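Local coordinates for protein 5,10-methylenetetrahydromethanopterin reductase (Methanopyrus kandleri, PDB 1EZW) that catalyses the reversible, coenzyme F420-dependent reduction of methylene-tetrahydromethanopterin to methyl-tetrahydromethanopterin in methanogenesis from carbon dioxide, at residues Y43-I55 with T76-R90. Numbering follows the deposited sequence. Where two conformers were deposited one is given.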
loop_
_atom_site.group_PDB
_atom_site.type_symbol
_atom_site.label_atom_id
_atom_site.label_comp_id
_atom_site.label_asym_id
_atom_site.label_seq_id
_atom_site.Cartn_x
_atom_site.Cartn_y
_atom_site.Cartn_z
ATOM N N TYR A 43 -4.283 -6.526 -17.271
ATOM C CA TYR A 43 -3.301 -5.797 -16.460
ATOM C C TYR A 43 -2.146 -6.780 -16.166
ATOM O O TYR A 43 -2.312 -8.002 -16.126
ATOM C CB TYR A 43 -3.953 -5.256 -15.188
ATOM C CG TYR A 43 -4.905 -4.128 -15.460
ATOM C CD1 TYR A 43 -6.290 -4.335 -15.443
ATOM C CD2 TYR A 43 -4.406 -2.838 -15.747
ATOM C CE1 TYR A 43 -7.184 -3.268 -15.706
ATOM C CE2 TYR A 43 -5.261 -1.780 -16.003
ATOM C CZ TYR A 43 -6.648 -2.002 -15.982
ATOM O OH TYR A 43 -7.480 -0.941 -16.240
ATOM N N SER A 44 -0.954 -6.245 -15.984
ATOM C CA SER A 44 0.215 -7.094 -15.837
ATOM C C SER A 44 0.243 -7.776 -14.507
ATOM O O SER A 44 -0.148 -7.206 -13.495
ATOM C CB SER A 44 1.486 -6.280 -16.054
ATOM O OG SER A 44 1.698 -5.363 -14.997
ATOM N N TYR A 45 0.713 -9.017 -14.520
ATOM C CA TYR A 45 0.717 -9.805 -13.294
ATOM C C TYR A 45 1.599 -9.171 -12.232
ATOM O O TYR A 45 1.248 -9.238 -11.051
ATOM C CB TYR A 45 1.095 -11.287 -13.548
ATOM C CG TYR A 45 2.579 -11.622 -13.696
ATOM C CD1 TYR A 45 3.454 -11.643 -12.583
ATOM C CD2 TYR A 45 3.093 -11.933 -14.940
ATOM C CE1 TYR A 45 4.766 -11.965 -12.714
ATOM C CE2 TYR A 45 4.443 -12.273 -15.095
ATOM C CZ TYR A 45 5.263 -12.288 -13.986
ATOM O OH TYR A 45 6.565 -12.630 -14.102
ATOM N N MET A 46 2.726 -8.564 -12.609
ATOM C CA MET A 46 3.602 -7.940 -11.632
ATOM C C MET A 46 2.910 -6.750 -10.974
ATOM O O MET A 46 3.016 -6.571 -9.758
ATOM C CB MET A 46 4.924 -7.470 -12.275
ATOM C CG MET A 46 6.048 -8.476 -12.168
ATOM S SD MET A 46 6.294 -9.075 -10.477
ATOM C CE MET A 46 7.163 -7.780 -9.508
ATOM N N GLY A 47 2.189 -5.949 -11.739
ATOM C CA GLY A 47 1.515 -4.810 -11.110
ATOM C C GLY A 47 0.397 -5.256 -10.180
ATOM O O GLY A 47 0.309 -4.796 -9.032
ATOM N N VAL A 48 -0.460 -6.156 -10.678
ATOM C CA VAL A 48 -1.584 -6.650 -9.907
ATOM C C VAL A 48 -1.101 -7.443 -8.677
ATOM O O VAL A 48 -1.638 -7.267 -7.582
ATOM C CB VAL A 48 -2.490 -7.536 -10.805
ATOM C CG1 VAL A 48 -3.618 -8.184 -9.967
ATOM C CG2 VAL A 48 -3.082 -6.672 -11.912
ATOM N N LEU A 49 -0.116 -8.331 -8.841
ATOM C CA LEU A 49 0.339 -9.078 -7.654
ATOM C C LEU A 49 1.103 -8.233 -6.640
ATOM O O LEU A 49 1.049 -8.522 -5.451
ATOM C CB LEU A 49 1.170 -10.290 -8.087
ATOM C CG LEU A 49 0.357 -11.418 -8.743
ATOM C CD1 LEU A 49 1.377 -12.388 -9.386
ATOM C CD2 LEU A 49 -0.518 -12.126 -7.740
ATOM N N THR A 50 1.798 -7.190 -7.085
ATOM C CA THR A 50 2.474 -6.321 -6.137
ATOM C C THR A 50 1.405 -5.564 -5.339
ATOM O O THR A 50 1.497 -5.440 -4.118
ATOM C CB THR A 50 3.425 -5.341 -6.859
ATOM O OG1 THR A 50 4.458 -6.098 -7.503
ATOM C CG2 THR A 50 4.113 -4.436 -5.817
ATOM N N LEU A 51 0.363 -5.107 -6.020
ATOM C CA LEU A 51 -0.718 -4.410 -5.302
ATOM C C LEU A 51 -1.392 -5.424 -4.346
ATOM O O LEU A 51 -1.671 -5.124 -3.191
ATOM C CB LEU A 51 -1.749 -3.905 -6.293
ATOM C CG LEU A 51 -2.944 -3.143 -5.712
ATOM C CD1 LEU A 51 -2.460 -1.859 -4.976
ATOM C CD2 LEU A 51 -3.873 -2.816 -6.855
ATOM N N ALA A 52 -1.635 -6.645 -4.820
ATOM C CA ALA A 52 -2.251 -7.635 -3.915
ATOM C C ALA A 52 -1.338 -7.939 -2.738
ATOM O O ALA A 52 -1.838 -8.179 -1.598
ATOM C CB ALA A 52 -2.570 -8.955 -4.703
ATOM N N ALA A 53 -0.028 -7.958 -2.973
ATOM C CA ALA A 53 0.934 -8.234 -1.895
ATOM C C ALA A 53 0.837 -7.193 -0.781
ATOM O O ALA A 53 0.991 -7.510 0.401
ATOM C CB ALA A 53 2.369 -8.266 -2.423
ATOM N N VAL A 54 0.595 -5.954 -1.162
ATOM C CA VAL A 54 0.484 -4.839 -0.224
ATOM C C VAL A 54 -0.791 -4.924 0.653
ATOM O O VAL A 54 -0.780 -4.532 1.840
ATOM C CB VAL A 54 0.513 -3.534 -1.093
ATOM C CG1 VAL A 54 -0.046 -2.343 -0.389
ATOM C CG2 VAL A 54 1.979 -3.297 -1.505
ATOM N N ILE A 55 -1.844 -5.483 0.059
ATOM C CA ILE A 55 -3.167 -5.610 0.670
ATOM C C ILE A 55 -3.458 -6.933 1.371
ATOM O O ILE A 55 -4.557 -7.169 1.849
ATOM C CB ILE A 55 -4.230 -5.391 -0.444
ATOM C CG1 ILE A 55 -4.029 -4.007 -1.067
ATOM C CG2 ILE A 55 -5.618 -5.532 0.102
ATOM C CD1 ILE A 55 -4.160 -2.886 -0.101
ATOM N N THR A 76 11.952 -12.738 -15.772
ATOM C CA THR A 76 10.965 -13.459 -14.960
ATOM C C THR A 76 11.564 -13.747 -13.566
ATOM O O THR A 76 10.893 -13.566 -12.550
ATOM C CB THR A 76 10.561 -14.780 -15.672
ATOM O OG1 THR A 76 9.844 -14.456 -16.870
ATOM C CG2 THR A 76 9.678 -15.633 -14.740
ATOM N N ALA A 77 12.838 -14.188 -13.496
ATOM C CA ALA A 77 13.466 -14.448 -12.200
ATOM C C ALA A 77 13.422 -13.182 -11.306
ATOM O O ALA A 77 13.089 -13.249 -10.115
ATOM C CB ALA A 77 14.922 -14.902 -12.396
ATOM N N SER A 78 13.853 -12.058 -11.877
ATOM C CA SER A 78 13.813 -10.800 -11.149
ATOM C C SER A 78 12.387 -10.506 -10.635
ATOM O O SER A 78 12.228 -10.125 -9.448
ATOM C CB SER A 78 14.275 -9.648 -12.068
ATOM O OG SER A 78 14.162 -8.385 -11.387
ATOM N N ASN A 79 11.369 -10.654 -11.503
ATOM C CA ASN A 79 9.963 -10.424 -11.084
ATOM C C ASN A 79 9.628 -11.279 -9.867
ATOM O O ASN A 79 9.111 -10.773 -8.870
ATOM C CB ASN A 79 8.961 -10.790 -12.170
ATOM C CG ASN A 79 8.986 -9.841 -13.304
ATOM O OD1 ASN A 79 9.539 -8.769 -13.175
ATOM N ND2 ASN A 79 8.354 -10.204 -14.429
ATOM N N ILE A 80 9.935 -12.577 -9.951
ATOM C CA ILE A 80 9.620 -13.468 -8.840
ATOM C C ILE A 80 10.367 -13.106 -7.570
ATOM O O ILE A 80 9.757 -13.078 -6.469
ATOM C CB ILE A 80 9.891 -14.948 -9.243
ATOM C CG1 ILE A 80 9.001 -15.299 -10.431
ATOM C CG2 ILE A 80 9.748 -15.863 -8.025
ATOM C CD1 ILE A 80 7.499 -15.232 -10.149
ATOM N N ALA A 81 11.664 -12.789 -7.662
ATOM C CA ALA A 81 12.387 -12.414 -6.483
ATOM C C ALA A 81 11.812 -11.116 -5.866
ATOM O O ALA A 81 11.771 -10.974 -4.647
ATOM C CB ALA A 81 13.877 -12.223 -6.800
ATOM N N THR A 82 11.355 -10.209 -6.725
ATOM C CA THR A 82 10.834 -8.899 -6.265
ATOM C C THR A 82 9.498 -9.105 -5.553
ATOM O O THR A 82 9.297 -8.571 -4.471
ATOM C CB THR A 82 10.707 -7.937 -7.460
ATOM O OG1 THR A 82 12.003 -7.803 -8.069
ATOM C CG2 THR A 82 10.238 -6.509 -7.003
ATOM N N LEU A 83 8.594 -9.846 -6.201
ATOM C CA LEU A 83 7.300 -10.165 -5.591
ATOM C C LEU A 83 7.554 -10.885 -4.274
ATOM O O LEU A 83 6.877 -10.605 -3.283
ATOM C CB LEU A 83 6.493 -11.083 -6.482
ATOM C CG LEU A 83 5.115 -11.504 -5.948
ATOM C CD1 LEU A 83 4.238 -10.273 -5.626
ATOM C CD2 LEU A 83 4.417 -12.323 -7.030
ATOM N N ASP A 84 8.506 -11.827 -4.232
ATOM C CA ASP A 84 8.762 -12.536 -2.967
ATOM C C ASP A 84 9.229 -11.587 -1.853
ATOM O O ASP A 84 8.786 -11.669 -0.697
ATOM C CB ASP A 84 9.854 -13.598 -3.158
ATOM C CG ASP A 84 9.872 -14.593 -2.031
ATOM O OD1 ASP A 84 10.941 -14.783 -1.419
ATOM O OD2 ASP A 84 8.775 -15.164 -1.769
ATOM N N TRP A 85 10.145 -10.687 -2.188
ATOM C CA TRP A 85 10.658 -9.772 -1.190
ATOM C C TRP A 85 9.537 -8.836 -0.687
ATOM O O TRP A 85 9.329 -8.665 0.531
ATOM C CB TRP A 85 11.818 -8.951 -1.793
ATOM C CG TRP A 85 12.552 -8.176 -0.737
ATOM C CD1 TRP A 85 13.717 -8.555 -0.081
ATOM C CD2 TRP A 85 12.172 -6.910 -0.193
ATOM N NE1 TRP A 85 14.067 -7.581 0.843
ATOM C CE2 TRP A 85 13.140 -6.570 0.793
ATOM C CE3 TRP A 85 11.103 -6.027 -0.428
ATOM C CZ2 TRP A 85 13.067 -5.376 1.536
ATOM C CZ3 TRP A 85 11.023 -4.852 0.319
ATOM C CH2 TRP A 85 11.998 -4.533 1.289
ATOM N N ILE A 86 8.829 -8.195 -1.609
ATOM C CA ILE A 86 7.764 -7.293 -1.201
ATOM C C ILE A 86 6.659 -7.962 -0.376
ATOM O O ILE A 86 6.134 -7.361 0.557
ATOM C CB ILE A 86 7.157 -6.607 -2.447
ATOM C CG1 ILE A 86 8.240 -5.676 -3.043
ATOM C CG2 ILE A 86 5.959 -5.730 -2.034
ATOM C CD1 ILE A 86 7.858 -5.051 -4.385
ATOM N N SER A 87 6.348 -9.233 -0.697
ATOM C CA SER A 87 5.293 -9.967 0.007
ATOM C C SER A 87 5.784 -10.617 1.302
ATOM O O SER A 87 4.980 -11.258 1.975
ATOM C CB SER A 87 4.687 -11.054 -0.885
ATOM O OG SER A 87 5.656 -12.087 -1.111
ATOM N N GLY A 88 7.050 -10.458 1.665
ATOM C CA GLY A 88 7.516 -11.080 2.922
ATOM C C GLY A 88 7.667 -12.604 2.804
ATOM O O GLY A 88 7.479 -13.349 3.785
ATOM N N GLY A 89 7.985 -13.055 1.595
ATOM C CA GLY A 89 8.264 -14.469 1.339
ATOM C C GLY A 89 7.075 -15.330 1.008
ATOM O O GLY A 89 7.017 -16.513 1.458
ATOM N N ARG A 90 6.167 -14.782 0.194
ATOM C CA ARG A 90 4.946 -15.472 -0.205
ATOM C C ARG A 90 4.812 -15.787 -1.694
ATOM O O ARG A 90 3.751 -16.199 -2.137
ATOM C CB ARG A 90 3.701 -14.663 0.233
ATOM C CG ARG A 90 3.522 -14.682 1.733
ATOM C CD ARG A 90 2.282 -13.900 2.106
ATOM N NE ARG A 90 2.432 -12.452 1.913
ATOM C CZ ARG A 90 1.477 -11.682 1.385
ATOM N NH1 ARG A 90 1.679 -10.366 1.263
ATOM N NH2 ARG A 90 0.364 -12.223 0.906
HETATM O O HOH W 1 7.220 -13.744 -16.345
#
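Leu83 packs its two methyls against helix 45-54: CD2 lies 3.8 Å from Leu49 CD1, while CD1 rests 3.6 Å from the backbone Leu49 O. With CG anti to the backbone N, the leucine fork reaches across to Leu49 and to Ala53 CB. The backbones come nearest at Ala53 and Ser87, whose CA atoms are 5.1 Å apart and whose CB atoms meet at 3.9 Å. Toward the N-terminal ends the gap is wider and longer side chains span it. Asn79 ND2 donates to Tyr45 OH (3.0 Å, 159°), close to its own amide plane, which stands 81° from the ring. Met46, bent at chi2 and chi3, lays CG 3.4 Å from Asn79 CG. Replacing Asn79 by an alanine removes the amide, and would probably leave the Tyr45 hydroxyl with less to fix it and a gap beside Met46 CG. At this looser end a water links Tyr45 OH to Thr76 OG1. At the C-terminal end Arg90 NH1 gives Ala53 O a weak bond, and NH2 is hydrogen-bonded to the hydroxyl of Thr56, a magnesium-site residue. Nearly parallel helices (15°, 9.8 Å apart), joined through strand 60-63, whose Leu61 touches Ala53 and Arg90, are neighbouring outer helices of a TIM barrel.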